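Local coordinates for protein migration inhibitory factor (Trichinella spiralis, PDB 1HFO) that belongs to the macrophage migration inhibitory factor family of small alpha/beta proteins and assembles from three copies into a trimer, at residues A[72-75]-A[76-80]; A[22-25]-A[26-30]. All coordinates share one frame; numbering follows the deposited sequence.

Contact 1: residues A[72-75]-A[76-80]; sequences NRDH and SAKLF
Asp74 and Lys78, one turn apart on the outer face of helix 69-87, are joined by a salt bridge, Asp74 OD1 to Lys78 NZ 2.8 Å. Asp74 holds CG anti to its own N (chi1 -175°), and Lys78 runs roughly extended as far as CE before its last torsion (chi4 -55°) bends the chain and brings NZ to the carboxylate. The two side chains lie at a slant to each other; OD2 stands farther from NZ, at 3.5 Å, and as a hydrogen bond the OD1 contact is weak. Beneath the pair, Lys78 N reaches Asp74 O over 3.2 Å in a straight bond (179° at the hydrogen). The helix is the crossover of a beta-alpha-beta unit between strands 57-63 and 94-100. His75 gives NE2 to the carbonyl of Gly66 and packs on Phe98. Ser76 OG bonds to Thr111 O of the second subunit, while Ser76 CB lies 3.3 Å from Asn72 O. Asn72 ND2 is bound by Asp104 O, and Arg73 NH2 forms a salt bridge with the terminal carboxylate of Phe113, both of the second subunit.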
loop_
_atom_site.group_PDB
_atom_site.type_symbol
_atom_site.label_atom_id
_atom_site.label_comp_id
_atom_site.label_asym_id
_atom_site.label_seq_id
_atom_site.Cartn_x
_atom_site.Cartn_y
_atom_site.Cartn_z
ATOM N N ASN A 72 -4.359 16.447 -11.686
ATOM C CA ASN A 72 -4.874 15.775 -10.507
ATOM C C ASN A 72 -6.136 16.360 -9.908
ATOM O O ASN A 72 -6.896 15.646 -9.263
ATOM C CB ASN A 72 -3.778 15.667 -9.441
ATOM C CG ASN A 72 -2.621 14.784 -9.901
ATOM O OD1 ASN A 72 -2.830 13.861 -10.692
ATOM N ND2 ASN A 72 -1.407 15.057 -9.413
ATOM N N ARG A 73 -6.364 17.653 -10.100
ATOM C CA ARG A 73 -7.569 18.263 -9.558
ATOM C C ARG A 73 -8.803 17.670 -10.240
ATOM O O ARG A 73 -9.772 17.307 -9.579
ATOM C CB ARG A 73 -7.518 19.772 -9.764
ATOM C CG ARG A 73 -8.564 20.550 -8.993
ATOM C CD ARG A 73 -7.957 21.835 -8.449
ATOM N NE ARG A 73 -7.088 21.579 -7.302
ATOM C CZ ARG A 73 -6.235 22.465 -6.794
ATOM N NH1 ARG A 73 -6.127 23.673 -7.334
ATOM N NH2 ARG A 73 -5.501 22.148 -5.732
ATOM N N ASP A 74 -8.763 17.571 -11.563
ATOM C CA ASP A 74 -9.888 17.004 -12.299
ATOM C C ASP A 74 -10.011 15.523 -11.939
ATOM O O ASP A 74 -11.108 15.011 -11.695
ATOM C CB ASP A 74 -9.681 17.163 -13.807
ATOM C CG ASP A 74 -10.883 16.691 -14.606
ATOM O OD1 ASP A 74 -11.958 16.517 -13.994
ATOM O OD2 ASP A 74 -10.759 16.501 -15.837
ATOM N N HIS A 75 -8.882 14.824 -11.905
ATOM C CA HIS A 75 -8.917 13.415 -11.543
ATOM C C HIS A 75 -9.651 13.241 -10.224
ATOM O O HIS A 75 -10.486 12.348 -10.073
ATOM C CB HIS A 75 -7.502 12.847 -11.358
ATOM C CG HIS A 75 -6.712 12.744 -12.625
ATOM N ND1 HIS A 75 -7.301 12.649 -13.866
ATOM C CD2 HIS A 75 -5.377 12.669 -12.836
ATOM C CE1 HIS A 75 -6.365 12.517 -14.788
ATOM N NE2 HIS A 75 -5.189 12.525 -14.189
ATOM N N SER A 76 -9.305 14.087 -9.254
ATOM C CA SER A 76 -9.884 14.019 -7.914
ATOM C C SER A 76 -11.388 14.261 -7.830
ATOM O O SER A 76 -12.103 13.570 -7.092
ATOM C CB SER A 76 -9.185 15.021 -6.984
ATOM O OG SER A 76 -9.637 14.836 -5.653
ATOM N N ALA A 77 -11.856 15.263 -8.560
ATOM C CA ALA A 77 -13.270 15.596 -8.553
ATOM C C ALA A 77 -14.054 14.369 -9.011
ATOM O O ALA A 77 -14.986 13.927 -8.341
ATOM C CB ALA A 77 -13.523 16.764 -9.483
ATOM N N LYS A 78 -13.642 13.806 -10.140
ATOM C CA LYS A 78 -14.316 12.639 -10.711
ATOM C C LYS A 78 -14.257 11.384 -9.840
ATOM O O LYS A 78 -15.267 10.688 -9.654
ATOM C CB LYS A 78 -13.723 12.343 -12.085
ATOM C CG LYS A 78 -13.932 13.456 -13.100
ATOM C CD LYS A 78 -13.526 12.999 -14.481
ATOM C CE LYS A 78 -13.019 14.155 -15.329
ATOM N NZ LYS A 78 -13.999 15.269 -15.405
ATOM N N LEU A 79 -13.065 11.077 -9.324
ATOM C CA LEU A 79 -12.899 9.903 -8.486
ATOM C C LEU A 79 -13.680 10.017 -7.182
ATOM O O LEU A 79 -14.272 9.045 -6.723
ATOM C CB LEU A 79 -11.407 9.667 -8.179
ATOM C CG LEU A 79 -10.570 8.912 -9.217
ATOM C CD1 LEU A 79 -10.729 9.558 -10.573
ATOM C CD2 LEU A 79 -9.099 8.894 -8.793
ATOM N N PHE A 80 -13.669 11.191 -6.563
ATOM C CA PHE A 80 -14.394 11.351 -5.315
ATOM C C PHE A 80 -15.900 11.269 -5.508
ATOM O O PHE A 80 -16.602 10.682 -4.686
ATOM C CB PHE A 80 -14.022 12.661 -4.643
ATOM C CG PHE A 80 -12.804 12.556 -3.779
ATOM C CD1 PHE A 80 -11.535 12.491 -4.343
ATOM C CD2 PHE A 80 -12.928 12.492 -2.399
ATOM C CE1 PHE A 80 -10.390 12.362 -3.526
ATOM C CE2 PHE A 80 -11.805 12.365 -1.579
ATOM C CZ PHE A 80 -10.528 12.299 -2.156
#

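Contact 2: residues A[22-25]-A[26-30]; sequences TSAL and VGNIL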
loop_
_atom_site.group_PDB
_atom_site.type_symbol
_atom_site.label_atom_id
_atom_site.label_comp_id
_atom_site.label_asym_id
_atom_site.label_seq_id
_atom_site.Cartn_x
_atom_site.Cartn_y
_atom_site.Cartn_z
ATOM N N THR A 22 -15.503 1.388 -11.751
ATOM C CA THR A 22 -14.246 2.013 -11.366
ATOM C C THR A 22 -13.207 1.745 -12.465
ATOM O O THR A 22 -12.459 2.643 -12.852
ATOM C CB THR A 22 -13.786 1.465 -10.000
ATOM O OG1 THR A 22 -14.852 1.605 -9.037
ATOM C CG2 THR A 22 -12.569 2.223 -9.512
ATOM N N SER A 23 -13.187 0.523 -12.992
ATOM C CA SER A 23 -12.232 0.203 -14.075
ATOM C C SER A 23 -12.488 1.121 -15.270
ATOM O O SER A 23 -11.572 1.655 -15.887
ATOM C CB SER A 23 -12.392 -1.234 -14.539
ATOM O OG SER A 23 -12.052 -2.160 -13.532
ATOM N N ALA A 24 -13.762 1.289 -15.605
ATOM C CA ALA A 24 -14.146 2.153 -16.704
ATOM C C ALA A 24 -13.699 3.594 -16.458
ATOM O O ALA A 24 -13.108 4.215 -17.316
ATOM C CB ALA A 24 -15.671 2.111 -16.901
ATOM N N LEU A 25 -13.976 4.124 -15.269
ATOM C CA LEU A 25 -13.610 5.500 -14.969
ATOM C C LEU A 25 -12.098 5.749 -14.994
ATOM O O LEU A 25 -11.638 6.754 -15.538
ATOM C CB LEU A 25 -14.166 5.893 -13.598
ATOM C CG LEU A 25 -13.888 7.336 -13.182
ATOM C CD1 LEU A 25 -14.539 8.299 -14.151
ATOM C CD2 LEU A 25 -14.410 7.544 -11.771
ATOM N N VAL A 26 -11.340 4.833 -14.398
ATOM C CA VAL A 26 -9.890 4.983 -14.368
ATOM C C VAL A 26 -9.306 4.987 -15.779
ATOM O O VAL A 26 -8.464 5.808 -16.105
ATOM C CB VAL A 26 -9.232 3.847 -13.570
ATOM C CG1 VAL A 26 -7.713 3.951 -13.710
ATOM C CG2 VAL A 26 -9.629 3.936 -12.091
ATOM N N GLY A 27 -9.744 4.054 -16.614
ATOM C CA GLY A 27 -9.224 3.989 -17.970
ATOM C C GLY A 27 -9.612 5.206 -18.776
ATOM O O GLY A 27 -8.809 5.785 -19.508
ATOM N N ASN A 28 -10.864 5.606 -18.644
ATOM C CA ASN A 28 -11.314 6.758 -19.382
ATOM C C ASN A 28 -10.582 8.043 -18.931
ATOM O O ASN A 28 -10.144 8.814 -19.783
ATOM C CB ASN A 28 -12.857 6.874 -19.290
ATOM C CG ASN A 28 -13.592 5.654 -19.926
ATOM O OD1 ASN A 28 -13.157 5.109 -20.947
ATOM N ND2 ASN A 28 -14.722 5.248 -19.326
ATOM N N ILE A 29 -10.391 8.277 -17.627
ATOM C CA ILE A 29 -9.701 9.508 -17.220
ATOM C C ILE A 29 -8.200 9.552 -17.515
ATOM O O ILE A 29 -7.640 10.628 -17.710
ATOM C CB ILE A 29 -9.880 9.856 -15.713
ATOM C CG1 ILE A 29 -9.147 8.845 -14.839
ATOM C CG2 ILE A 29 -11.355 9.919 -15.358
ATOM C CD1 ILE A 29 -9.144 9.202 -13.365
ATOM N N LEU A 30 -7.542 8.395 -17.522
ATOM C CA LEU A 30 -6.110 8.349 -17.809
ATOM C C LEU A 30 -5.873 8.027 -19.281
ATOM O O LEU A 30 -4.747 8.065 -19.750
ATOM C CB LEU A 30 -5.417 7.296 -16.940
ATOM C CG LEU A 30 -5.454 7.534 -15.436
ATOM C CD1 LEU A 30 -4.908 6.323 -14.712
ATOM C CD2 LEU A 30 -4.638 8.787 -15.102
#
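Leu25 and Ile29 meet one turn apart on helix 18-30, with Leu25 CD1 3.8 Å from Ile29 CG2 and the two side chains crossing at an angle. Behind them Ile29 N closes on Leu25 O at 2.9 Å, and the same carbonyl oxygen is covered by the isoleucine branches, CG2 coming to 3.2 Å. Ile29 carries CG1 between its backbone N and carbonyl carbon (chi1 69°), which leaves CG2 beside the N and over that oxygen. The other main-chain acceptors are taken in turn. Thr22 O accepts Val26 N at 2.9 Å in a nearly straight bond (170° at the hydrogen) and has Val26 CG2 packed against it; Ser23 O receives Gly27 N, and Ala24 O receives Asn28 N at 3.0 Å. Asn28 folds its amide back over Ala24, bringing ND2 to 2.8 Å from Ala24 O, but the angle is too poor for a hydrogen bond, so the Asn28 backbone N-H is what satisfies this carbonyl. Two hydroxyls turn back along the helix to the preceding turn: Thr22 OG1 bonds to Phe18 O and also to His82 NE2 of helix 69-87, and Ser23 OG bonds to Leu19 O. Both buried hydroxyls thus find partners within the chain. Val26 packs on Leu61 of strand 57-63, on Pro1 and on Val37, while Ser23 touches Ser48 of the third subunit. The unbroken i to i+4 bonding, with apolar side chains turned to the sheet and to the neighbouring helix, is that of the helical crossover in a beta-alpha-beta unit, here between the parallel strands 2-7 and 38-42 of the MIF fold.

How the contacts relate
Contacts 1 and 2 lie on the two helices of the chain, 69-87 and 18-30, with their centres about 11 Å apart. Ile29 of contact 2 is the main meeting point. It packs against Leu79 and against the aliphatic part of Lys78, whose CD is 3.9 Å from Ile29 CG2, while His75 CE1 comes within 3.7 Å of Ile29 O. Leu25 CD2 adds a further touch, 3.9 Å from Lys78 O. The crossovers of the two beta-alpha-beta units are thus packed together over the four-stranded sheet. Their outlooks differ: 72-80 borders the second subunit, whereas 22-30 touches the third through Ser23.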